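Local structure of uncharacterized protein MJ0100 (Methanocaldococcus jannaschii, 3KPB) at residues A[71-76]-A[94-99]; A[13-18]-A[36-41]; A[42-47]-A[101-106]. The protein probably takes part in making homocysteine from aspartate semialdehyde and sulfide, and through its C-terminal CBS domain pair, the part present here, binds S-adenosylmethionine and methylthioadenosine. All blocks are in the same frame, centred on the assembly; numbering follows the deposited sequence.

Contact 1: residues A[71-76]-A[94-99]. With SAM (S-adenosylmethionine), chain E.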
loop_
_atom_site.group_PDB
_atom_site.type_symbol
_atom_site.label_atom_id
_atom_site.label_comp_id
_atom_site.label_asym_id
_atom_site.label_seq_id
_atom_site.Cartn_x
_atom_site.Cartn_y
_atom_site.Cartn_z
ATOM N N ASN A 71 7.159 16.615 0.997
ATOM C CA ASN A 71 7.821 16.747 -0.301
ATOM C C ASN A 71 7.066 15.918 -1.326
ATOM O O ASN A 71 7.371 14.741 -1.548
ATOM C CB ASN A 71 9.297 16.333 -0.221
ATOM C CG ASN A 71 10.010 16.397 -1.571
ATOM O OD1 ASN A 71 9.499 16.957 -2.546
ATOM N ND2 ASN A 71 11.203 15.816 -1.628
ATOM N N VAL A 72 6.060 16.535 -1.932
ATOM C CA VAL A 72 5.182 15.820 -2.840
ATOM C C VAL A 72 5.733 15.839 -4.254
ATOM O O VAL A 72 6.066 16.899 -4.795
ATOM C CB VAL A 72 3.745 16.396 -2.844
ATOM C CG1 VAL A 72 2.790 15.445 -3.561
ATOM C CG2 VAL A 72 3.263 16.656 -1.423
ATOM N N ILE A 73 5.827 14.650 -4.838
ATOM C CA ILE A 73 6.146 14.497 -6.252
ATOM C C ILE A 73 4.859 14.682 -7.045
ATOM O O ILE A 73 3.893 13.936 -6.861
ATOM C CB ILE A 73 6.763 13.119 -6.547
ATOM C CG1 ILE A 73 8.011 12.912 -5.688
ATOM C CG2 ILE A 73 7.084 12.979 -8.043
ATOM C CD1 ILE A 73 8.298 11.466 -5.360
ATOM N N THR A 74 4.859 15.686 -7.921
ATOM C CA THR A 74 3.655 16.121 -8.610
ATOM C C THR A 74 3.863 16.116 -10.111
ATOM O O THR A 74 4.993 15.991 -10.601
ATOM C CB THR A 74 3.247 17.560 -8.198
ATOM O OG1 THR A 74 4.311 18.471 -8.508
ATOM C CG2 THR A 74 2.946 17.643 -6.708
ATOM N N ALA A 75 2.749 16.226 -10.828
ATOM C CA ALA A 75 2.759 16.439 -12.261
ATOM C C ALA A 75 2.037 17.733 -12.574
ATOM O O ALA A 75 1.162 18.175 -11.826
ATOM C CB ALA A 75 2.105 15.278 -12.980
ATOM N N HIS A 76 2.418 18.355 -13.678
ATOM C CA HIS A 76 1.770 19.586 -14.069
ATOM C C HIS A 76 0.695 19.237 -15.066
ATOM O O HIS A 76 0.822 18.271 -15.828
ATOM C CB HIS A 76 2.779 20.562 -14.666
ATOM C CG HIS A 76 2.292 21.977 -14.730
ATOM N ND1 HIS A 76 1.588 22.476 -15.805
ATOM C CD2 HIS A 76 2.445 23.012 -13.868
ATOM C CE1 HIS A 76 1.310 23.750 -15.594
ATOM N NE2 HIS A 76 1.818 24.101 -14.427
ATOM N N SER A 94 3.218 5.326 -6.978
ATOM C CA SER A 94 2.142 4.822 -7.825
ATOM C C SER A 94 1.024 5.841 -8.045
ATOM O O SER A 94 0.017 5.527 -8.679
ATOM C CB SER A 94 1.572 3.534 -7.226
ATOM O OG SER A 94 1.188 3.728 -5.874
ATOM N N GLY A 95 1.189 7.049 -7.510
ATOM C CA GLY A 95 0.216 8.126 -7.714
ATOM C C GLY A 95 0.865 9.486 -7.559
ATOM O O GLY A 95 1.659 9.693 -6.641
ATOM N N VAL A 96 0.553 10.408 -8.463
ATOM C CA VAL A 96 1.052 11.778 -8.349
ATOM C C VAL A 96 -0.108 12.757 -8.473
ATOM O O VAL A 96 -0.920 12.646 -9.396
ATOM C CB VAL A 96 2.168 12.116 -9.389
ATOM C CG1 VAL A 96 3.373 11.204 -9.216
ATOM C CG2 VAL A 96 1.646 12.039 -10.816
ATOM N N PRO A 97 -0.211 13.706 -7.528
ATOM C CA PRO A 97 -1.176 14.786 -7.677
ATOM C C PRO A 97 -0.813 15.640 -8.885
ATOM O O PRO A 97 0.372 15.835 -9.181
ATOM C CB PRO A 97 -1.011 15.596 -6.383
ATOM C CG PRO A 97 -0.328 14.668 -5.427
ATOM C CD PRO A 97 0.561 13.825 -6.277
ATOM N N VAL A 98 -1.836 16.128 -9.575
ATOM C CA VAL A 98 -1.667 17.023 -10.707
ATOM C C VAL A 98 -1.990 18.429 -10.198
ATOM O O VAL A 98 -3.057 18.652 -9.609
ATOM C CB VAL A 98 -2.581 16.615 -11.885
ATOM C CG1 VAL A 98 -2.337 17.516 -13.081
ATOM C CG2 VAL A 98 -2.339 15.153 -12.264
ATOM N N VAL A 99 -1.047 19.353 -10.392
ATOM C CA VAL A 99 -1.171 20.725 -9.896
ATOM C C VAL A 99 -1.115 21.730 -11.042
ATOM O O VAL A 99 -0.594 21.428 -12.124
ATOM C CB VAL A 99 -0.084 21.084 -8.820
ATOM C CG1 VAL A 99 -0.238 20.208 -7.581
ATOM C CG2 VAL A 99 1.336 20.982 -9.385
HETATM N N SAM E . 3.546 3.608 -3.622
HETATM C CA SAM E . 4.019 3.456 -2.238
HETATM C C SAM E . 3.027 4.119 -1.277
HETATM O O SAM E . 1.809 4.037 -1.458
HETATM O OXT SAM E . 3.418 4.746 -0.288
HETATM C CB SAM E . 5.392 4.118 -2.092
HETATM C CG SAM E . 6.264 3.362 -1.087
HETATM S SD SAM E . 6.879 4.429 0.265
HETATM C CE SAM E . 7.399 3.184 1.426
HETATM C "C5'" SAM E . 5.456 5.136 1.170
HETATM C "C4'" SAM E . 5.461 6.663 1.173
HETATM O "O4'" SAM E . 5.392 7.160 -0.172
HETATM C "C3'" SAM E . 4.175 7.149 1.834
HETATM O "O3'" SAM E . 4.495 7.603 3.147
HETATM C "C2'" SAM E . 3.723 8.325 0.971
HETATM O "O2'" SAM E . 3.607 9.493 1.792
HETATM C "C1'" SAM E . 4.870 8.489 -0.031
HETATM N N9 SAM E . 4.312 8.940 -1.323
HETATM C C8 SAM E . 3.401 8.297 -2.057
HETATM N N7 SAM E . 3.136 9.010 -3.154
HETATM C C5 SAM E . 3.885 10.110 -3.118
HETATM C C6 SAM E . 4.036 11.202 -3.963
HETATM N N6 SAM E . 3.346 11.297 -5.095
HETATM N N1 SAM E . 4.900 12.170 -3.621
HETATM C C2 SAM E . 5.597 12.095 -2.498
HETATM N N3 SAM E . 5.475 11.068 -1.671
HETATM C C4 SAM E . 4.628 10.067 -1.954
#

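Contact 2: residues A[13-18]-A[36-41]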
loop_
_atom_site.group_PDB
_atom_site.type_symbol
_atom_site.label_atom_id
_atom_site.label_comp_id
_atom_site.label_asym_id
_atom_site.label_seq_id
_atom_site.Cartn_x
_atom_site.Cartn_y
_atom_site.Cartn_z
ATOM N N THR A 13 -9.523 15.527 -2.302
ATOM C CA THR A 13 -8.504 16.062 -1.400
ATOM C C THR A 13 -9.058 16.139 0.021
ATOM O O THR A 13 -10.258 15.948 0.240
ATOM C CB THR A 13 -8.038 17.474 -1.836
ATOM O OG1 THR A 13 -9.142 18.385 -1.769
ATOM C CG2 THR A 13 -7.477 17.459 -3.258
ATOM N N ALA A 14 -8.184 16.450 0.976
ATOM C CA ALA A 14 -8.573 16.633 2.373
ATOM C C ALA A 14 -7.740 17.738 2.996
ATOM O O ALA A 14 -6.666 18.074 2.491
ATOM C CB ALA A 14 -8.395 15.339 3.149
ATOM N N HIS A 15 -8.237 18.300 4.092
ATOM C CA HIS A 15 -7.469 19.271 4.863
ATOM C C HIS A 15 -6.551 18.577 5.875
ATOM O O HIS A 15 -6.768 17.412 6.215
ATOM C CB HIS A 15 -8.411 20.262 5.539
ATOM C CG HIS A 15 -9.151 21.134 4.573
ATOM N ND1 HIS A 15 -8.505 21.910 3.634
ATOM C CD2 HIS A 15 -10.475 21.363 4.404
ATOM C CE1 HIS A 15 -9.399 22.572 2.922
ATOM N NE2 HIS A 15 -10.602 22.259 3.370
ATOM N N SER A 16 -5.524 19.285 6.343
ATOM C CA SER A 16 -4.503 18.673 7.198
ATOM C C SER A 16 -4.908 18.529 8.667
ATOM O O SER A 16 -4.292 17.758 9.407
ATOM C CB SER A 16 -3.173 19.428 7.085
ATOM O OG SER A 16 -3.185 20.632 7.834
ATOM N N ASN A 17 -5.934 19.270 9.078
ATOM C CA ASN A 17 -6.372 19.283 10.476
ATOM C C ASN A 17 -7.180 18.052 10.895
ATOM O O ASN A 17 -7.504 17.895 12.075
ATOM C CB ASN A 17 -7.158 20.571 10.800
ATOM C CG ASN A 17 -8.352 20.790 9.870
ATOM O OD1 ASN A 17 -9.504 20.573 10.249
ATOM N ND2 ASN A 17 -8.074 21.221 8.643
ATOM N N ILE A 18 -7.495 17.178 9.943
ATOM C CA ILE A 18 -8.374 16.042 10.234
ATOM C C ILE A 18 -7.659 14.891 10.961
ATOM O O ILE A 18 -6.437 14.754 10.889
ATOM C CB ILE A 18 -9.125 15.535 8.964
ATOM C CG1 ILE A 18 -8.156 14.938 7.937
ATOM C CG2 ILE A 18 -9.978 16.658 8.350
ATOM C CD1 ILE A 18 -8.843 14.123 6.849
ATOM N N PRO A 36 -4.240 13.706 -1.761
ATOM C CA PRO A 36 -3.543 14.990 -1.654
ATOM C C PRO A 36 -4.145 15.819 -0.525
ATOM O O PRO A 36 -5.371 15.844 -0.359
ATOM C CB PRO A 36 -3.811 15.661 -3.006
ATOM C CG PRO A 36 -4.182 14.546 -3.935
ATOM C CD PRO A 36 -4.808 13.477 -3.102
ATOM N N ILE A 37 -3.279 16.463 0.253
ATOM C CA ILE A 37 -3.716 17.301 1.361
ATOM C C ILE A 37 -3.547 18.758 0.953
ATOM O O ILE A 37 -2.493 19.151 0.445
ATOM C CB ILE A 37 -2.932 16.994 2.660
ATOM C CG1 ILE A 37 -3.013 15.497 3.012
ATOM C CG2 ILE A 37 -3.424 17.886 3.807
ATOM C CD1 ILE A 37 -4.435 14.929 3.145
ATOM N N VAL A 38 -4.600 19.544 1.143
ATOM C CA VAL A 38 -4.580 20.947 0.751
ATOM C C VAL A 38 -4.815 21.828 1.968
ATOM O O VAL A 38 -5.407 21.382 2.964
ATOM C CB VAL A 38 -5.611 21.264 -0.359
ATOM C CG1 VAL A 38 -5.245 20.542 -1.649
ATOM C CG2 VAL A 38 -7.041 20.919 0.088
ATOM N N ASP A 39 -4.332 23.068 1.896
ATOM C CA ASP A 39 -4.599 24.021 2.961
ATOM C C ASP A 39 -5.984 24.643 2.798
ATOM O O ASP A 39 -6.738 24.279 1.887
ATOM C CB ASP A 39 -3.481 25.074 3.105
ATOM C CG ASP A 39 -3.277 25.925 1.856
ATOM O OD1 ASP A 39 -4.225 26.129 1.062
ATOM O OD2 ASP A 39 -2.142 26.418 1.682
ATOM N N GLU A 40 -6.314 25.563 3.698
ATOM C CA GLU A 40 -7.643 26.168 3.741
ATOM C C GLU A 40 -7.940 26.987 2.482
ATOM O O GLU A 40 -9.080 27.404 2.252
ATOM C CB GLU A 40 -7.819 27.000 5.023
ATOM C CG GLU A 40 -7.036 28.322 5.081
ATOM C CD GLU A 40 -5.574 28.178 5.508
ATOM O OE1 GLU A 40 -4.937 29.223 5.759
ATOM O OE2 GLU A 40 -5.057 27.041 5.598
ATOM N N HIS A 41 -6.905 27.203 1.667
ATOM C CA HIS A 41 -7.074 27.890 0.388
ATOM C C HIS A 41 -7.049 26.962 -0.843
ATOM O O HIS A 41 -7.059 27.449 -1.975
ATOM C CB HIS A 41 -6.065 29.041 0.265
ATOM C CG HIS A 41 -6.244 30.094 1.314
ATOM N ND1 HIS A 41 -7.226 31.058 1.236
ATOM C CD2 HIS A 41 -5.597 30.310 2.484
ATOM C CE1 HIS A 41 -7.166 31.833 2.305
ATOM N NE2 HIS A 41 -6.187 31.400 3.078
HETATM O O HOH W 1 -5.199 21.909 5.531
#

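Contact 3: residues A[42-47]-A[101-106]. With SAM (S-adenosylmethionine), chain E.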
loop_
_atom_site.group_PDB
_atom_site.type_symbol
_atom_site.label_atom_id
_atom_site.label_comp_id
_atom_site.label_asym_id
_atom_site.label_seq_id
_atom_site.Cartn_x
_atom_site.Cartn_y
_atom_site.Cartn_z
ATOM N N GLY A 42 -7.035 25.644 -0.631
ATOM C CA GLY A 42 -7.080 24.681 -1.746
ATOM C C GLY A 42 -5.722 24.381 -2.360
ATOM O O GLY A 42 -5.625 23.722 -3.399
ATOM N N LYS A 43 -4.665 24.851 -1.704
ATOM C CA LYS A 43 -3.308 24.672 -2.213
ATOM C C LYS A 43 -2.626 23.461 -1.606
ATOM O O LYS A 43 -2.709 23.233 -0.396
ATOM C CB LYS A 43 -2.453 25.916 -1.948
ATOM C CG LYS A 43 -3.061 27.245 -2.409
ATOM C CD LYS A 43 -3.612 27.169 -3.831
ATOM C CE LYS A 43 -3.880 28.564 -4.384
ATOM N NZ LYS A 43 -5.056 29.233 -3.742
ATOM N N LEU A 44 -1.912 22.712 -2.445
ATOM C CA LEU A 44 -1.258 21.474 -2.021
ATOM C C LEU A 44 -0.213 21.690 -0.924
ATOM O O LEU A 44 0.668 22.543 -1.052
ATOM C CB LEU A 44 -0.615 20.769 -3.220
ATOM C CG LEU A 44 0.062 19.421 -2.947
ATOM C CD1 LEU A 44 -0.960 18.321 -2.667
ATOM C CD2 LEU A 44 0.939 19.048 -4.122
ATOM N N VAL A 45 -0.317 20.904 0.147
ATOM C CA VAL A 45 0.658 20.930 1.244
ATOM C C VAL A 45 1.219 19.548 1.604
ATOM O O VAL A 45 2.186 19.447 2.365
ATOM C CB VAL A 45 0.088 21.597 2.524
ATOM C CG1 VAL A 45 -0.295 23.050 2.256
ATOM C CG2 VAL A 45 -1.115 20.819 3.057
ATOM N N GLY A 46 0.624 18.482 1.077
ATOM C CA GLY A 46 1.112 17.150 1.415
ATOM C C GLY A 46 0.374 16.038 0.715
ATOM O O GLY A 46 -0.515 16.296 -0.090
ATOM N N ILE A 47 0.767 14.800 1.005
ATOM C CA ILE A 47 0.056 13.627 0.496
ATOM C C ILE A 47 -0.020 12.513 1.554
ATOM O O ILE A 47 0.879 12.371 2.389
ATOM C CB ILE A 47 0.662 13.124 -0.853
ATOM C CG1 ILE A 47 -0.282 12.117 -1.534
ATOM C CG2 ILE A 47 2.080 12.550 -0.648
ATOM C CD1 ILE A 47 0.100 11.761 -2.971
ATOM N N ASP A 101 -0.267 26.111 -11.953
ATOM C CA ASP A 101 0.751 27.110 -11.614
ATOM C C ASP A 101 0.514 27.820 -10.271
ATOM O O ASP A 101 1.422 28.469 -9.752
ATOM C CB ASP A 101 0.889 28.150 -12.738
ATOM C CG ASP A 101 1.734 27.657 -13.919
ATOM O OD1 ASP A 101 2.468 26.652 -13.790
ATOM O OD2 ASP A 101 1.674 28.298 -14.987
ATOM N N TYR A 102 -0.695 27.710 -9.716
ATOM C CA TYR A 102 -1.010 28.324 -8.418
ATOM C C TYR A 102 -1.024 27.304 -7.282
ATOM O O TYR A 102 -1.397 27.626 -6.152
ATOM C CB TYR A 102 -2.331 29.102 -8.500
ATOM C CG TYR A 102 -2.215 30.280 -9.428
ATOM C CD1 TYR A 102 -1.755 31.507 -8.956
ATOM C CD2 TYR A 102 -2.511 30.157 -10.792
ATOM C CE1 TYR A 102 -1.611 32.590 -9.804
ATOM C CE2 TYR A 102 -2.371 31.243 -11.656
ATOM C CZ TYR A 102 -1.921 32.456 -11.148
ATOM O OH TYR A 102 -1.771 33.552 -11.966
ATOM N N ARG A 103 -0.603 26.078 -7.601
ATOM C CA ARG A 103 -0.524 24.962 -6.641
ATOM C C ARG A 103 -1.882 24.378 -6.221
ATOM O O ARG A 103 -1.982 23.679 -5.206
ATOM C CB ARG A 103 0.330 25.338 -5.417
ATOM C CG ARG A 103 1.792 24.967 -5.557
ATOM C CD ARG A 103 2.105 23.729 -4.744
ATOM N NE ARG A 103 3.105 22.888 -5.393
ATOM C CZ ARG A 103 3.673 21.820 -4.840
ATOM N NH1 ARG A 103 3.356 21.453 -3.603
ATOM N NH2 ARG A 103 4.570 21.121 -5.524
ATOM N N ARG A 104 -2.921 24.654 -7.006
ATOM C CA ARG A 104 -4.214 23.993 -6.817
ATOM C C ARG A 104 -4.147 22.559 -7.334
ATOM O O ARG A 104 -3.466 22.280 -8.320
ATOM C CB ARG A 104 -5.330 24.733 -7.553
ATOM C CG ARG A 104 -5.579 26.128 -7.050
ATOM C CD ARG A 104 -6.847 26.708 -7.639
ATOM N NE ARG A 104 -7.010 28.079 -7.174
ATOM C CZ ARG A 104 -7.642 28.428 -6.058
ATOM N NH1 ARG A 104 -8.206 27.508 -5.279
ATOM N NH2 ARG A 104 -7.712 29.715 -5.723
ATOM N N VAL A 105 -4.869 21.653 -6.682
ATOM C CA VAL A 105 -4.876 20.258 -7.113
ATOM C C VAL A 105 -5.979 20.054 -8.150
ATOM O O VAL A 105 -7.161 20.205 -7.839
ATOM C CB VAL A 105 -5.045 19.284 -5.910
ATOM C CG1 VAL A 105 -5.130 17.838 -6.388
ATOM C CG2 VAL A 105 -3.892 19.446 -4.913
ATOM N N VAL A 106 -5.600 19.714 -9.379
ATOM C CA VAL A 106 -6.596 19.581 -10.446
ATOM C C VAL A 106 -7.014 18.126 -10.674
ATOM O O VAL A 106 -8.043 17.856 -11.304
ATOM C CB VAL A 106 -6.148 20.261 -11.772
ATOM C CG1 VAL A 106 -6.049 21.778 -11.590
ATOM C CG2 VAL A 106 -4.832 19.685 -12.266
HETATM N N SAM E . 3.546 3.608 -3.622
HETATM C CA SAM E . 4.019 3.456 -2.238
HETATM C C SAM E . 3.027 4.119 -1.277
HETATM O O SAM E . 1.809 4.037 -1.458
HETATM O OXT SAM E . 3.418 4.746 -0.288
HETATM C CB SAM E . 5.392 4.118 -2.092
HETATM C CG SAM E . 6.264 3.362 -1.087
HETATM S SD SAM E . 6.879 4.429 0.265
HETATM C CE SAM E . 7.399 3.184 1.426
HETATM C "C5'" SAM E . 5.456 5.136 1.170
HETATM C "C4'" SAM E . 5.461 6.663 1.173
HETATM O "O4'" SAM E . 5.392 7.160 -0.172
HETATM C "C3'" SAM E . 4.175 7.149 1.834
HETATM O "O3'" SAM E . 4.495 7.603 3.147
HETATM C "C2'" SAM E . 3.723 8.325 0.971
HETATM O "O2'" SAM E . 3.607 9.493 1.792
HETATM C "C1'" SAM E . 4.870 8.489 -0.031
HETATM N N9 SAM E . 4.312 8.940 -1.323
HETATM C C8 SAM E . 3.401 8.297 -2.057
HETATM N N7 SAM E . 3.136 9.010 -3.154
HETATM C C5 SAM E . 3.885 10.110 -3.118
HETATM C C6 SAM E . 4.036 11.202 -3.963
HETATM N N6 SAM E . 3.346 11.297 -5.095
HETATM N N1 SAM E . 4.900 12.170 -3.621
HETATM C C2 SAM E . 5.597 12.095 -2.498
HETATM N N3 SAM E . 5.475 11.068 -1.671
HETATM C C4 SAM E . 4.628 10.067 -1.954
HETATM O O HOH W 2 -7.014 22.102 -4.864
#

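Contact 1: residues A[71-76]-A[94-99]
I73 and V96 meet beside the adenine of S-adenosylmethionine. The N-H of I73 is hydrogen-bonded to N1 of the ligand at 2.9 Å and 161°. The carbonyl O of I73 accepts from N6 of the ligand at 3.2 Å. N6 also gives a bond of 2.8 Å to G95 O, so one amino group ties both segments. At the other end of the ligand its amino N makes a weak bond to S94 OG, which is also bonded to H34.

The side chain of I73 adds an apolar wall. CG1 is anti to the carbonyl carbon (chi1 -57°) and stands 3.8 Å from N1 of the ligand, with CD1 nearby. CG2 turns to V96 CG1. An alanine here would probably keep the backbone bonds but leave a gap beside N1 and C2 of the adenine and take away the packing on V96 CG1.

Next to I73, V72 CG1 reaches P97 CG at 3.7 Å. The backbones then pair in parallel. A75 N donates to P97 O at 2.9 Å, and V99 N donates to A75 O, also at 2.9 Å. A75 CB rests on V96 CG2, and both residues touch V84 of helix 81-91. This helix joins strands 75-76 and 95-99 in a beta-alpha-beta unit of the second CBS motif. T74 crosses V99 at about a right angle. The H76 ring has V99 O over one face, offset toward the rim; its nitrogens are bonded to D101 and to the N-H of D78.

The main chain thus offers a donor to N1 and two acceptors to N6. This pattern suits adenine and would probably disfavour a base with an oxygen at position 6.

Contact 2: residues A[13-18]-A[36-41]
A14 pairs with I37 where strand 14-15 runs parallel to strand 35-38 in the first CBS motif. A14 N donates to P36 O at 3.2 Å, and the bond is bent, with 150° at the hydrogen. In return V38 N donates to A14 O at 2.9 Å.

H15 adds a side-chain bond beyond this pairing. Its CG is anti to the carbonyl carbon, beside the backbone N (chi1 -66°). The ring lies by the turn that follows V38. ND1 donates to V38 O at 3.2 Å. The oxygen lies near the ring plane, at the edge, while ND1 sits well above the plane of the V38 carbonyl. CE1 is close to D39 O. The carboxylates of D39 and E40 are not in contact with the ring, but they are near enough that they may favour a positive charge on it.

V38 O has a second donor. A water gives it a bond of 2.6 Å and accepts from S16 N at 2.8 Å, bridging the two segments where the strands part.

Helix 20-30 links the two strands in a beta-alpha-beta crossover. A14 touches I26 of that helix, and its CB meets I37 CD1 at 4.0 Å. I37 CG2 packs on S16 CB at 3.6 Å, beside A14 O, and I37 also reaches I64 and M68. T13 and V38 cross at about a right angle, OG1 of T13 lying 3.8 Å from V38 CG2. Both residues touch V105 of the second CBS motif.

After the strand, D39 OD1 accepts from H41 N, which makes an Asx turn. The same oxygen takes the N-H of K43, where the chain turns back toward strand 44-48.

Contact 3: residues A[42-47]-A[101-106]
L44 N donates to R103 O at 2.9 Å and 169°, a nearly straight backbone bond between the two segments. A water adds a second link: it donates to G42 O at 2.6 Å and accepts from V105 N at 2.8 Å.

The L44 side chain points toward the other segment and touches R103 and V105. CG is anti to the backbone N (chi1 -177°). CD2 lies over one face of the R103 guanidinium, 3.4 Å from NH1. CD1 turns to V105 CG2 at 3.9 Å. L44 also packs on P36, T74 and V99, so it touches residues of both CBS motifs.

The side chains of K43 and R104 cross at an oblique angle at the surface. The lysine chain bends at CD (chi2 -47°) and again at NZ. Its CE passes 3.2 Å from Y102 O. NZ sits over one face of the R104 guanidinium, offset toward the rim, and is 3.3 Å from NH2. Both groups are donors and would carry like charge, so this approach is probably costly. K43 NZ is bonded to H41 O, which gives it one acceptor. Just before 101-106, D100 OD1 accepts from the N-H of Y102 and of R104, within the turn.

G42 has a positive phi. At its backbone angles a CB would be jammed against the carbonyl O of H41, and it would also lie close to R104 NH1.

Further along, V45 and G46 both face I37 in a classic beta bulge. I47 CG2 then reaches C4 of S-adenosylmethionine at 3.8 Å.

The contact joins equivalent turns of the two CBS motifs, each leading into the last strand of its three-stranded sheet. Such side-by-side packing of two repeats is the mark of a CBS domain pair, or Bateman module, with ligand sites in the clefts between them.

Contact 2 comes first along the chain and lies in the first CBS motif. Contact 1 lies in the second motif, nested inside the loop that contact 3 closes. Contacts 1 and 2 are the parallel strand pairs of two beta-alpha-beta units, and their centres are about 15 Å apart. The centre of contact 3 is about 9 Å from the centre of each. Its two strands, 44-48 and 105-110, are the antiparallel neighbours of strands 35-38 and 95-99, so it shares one sheet with each of the other contacts. P36 and P97 also touch directly. Contacts 1 and 3 both reach S-adenosylmethionine, which meets residues from both motifs. Binding of S-adenosylmethionine and methylthioadenosine takes the protein from an open to a closed form.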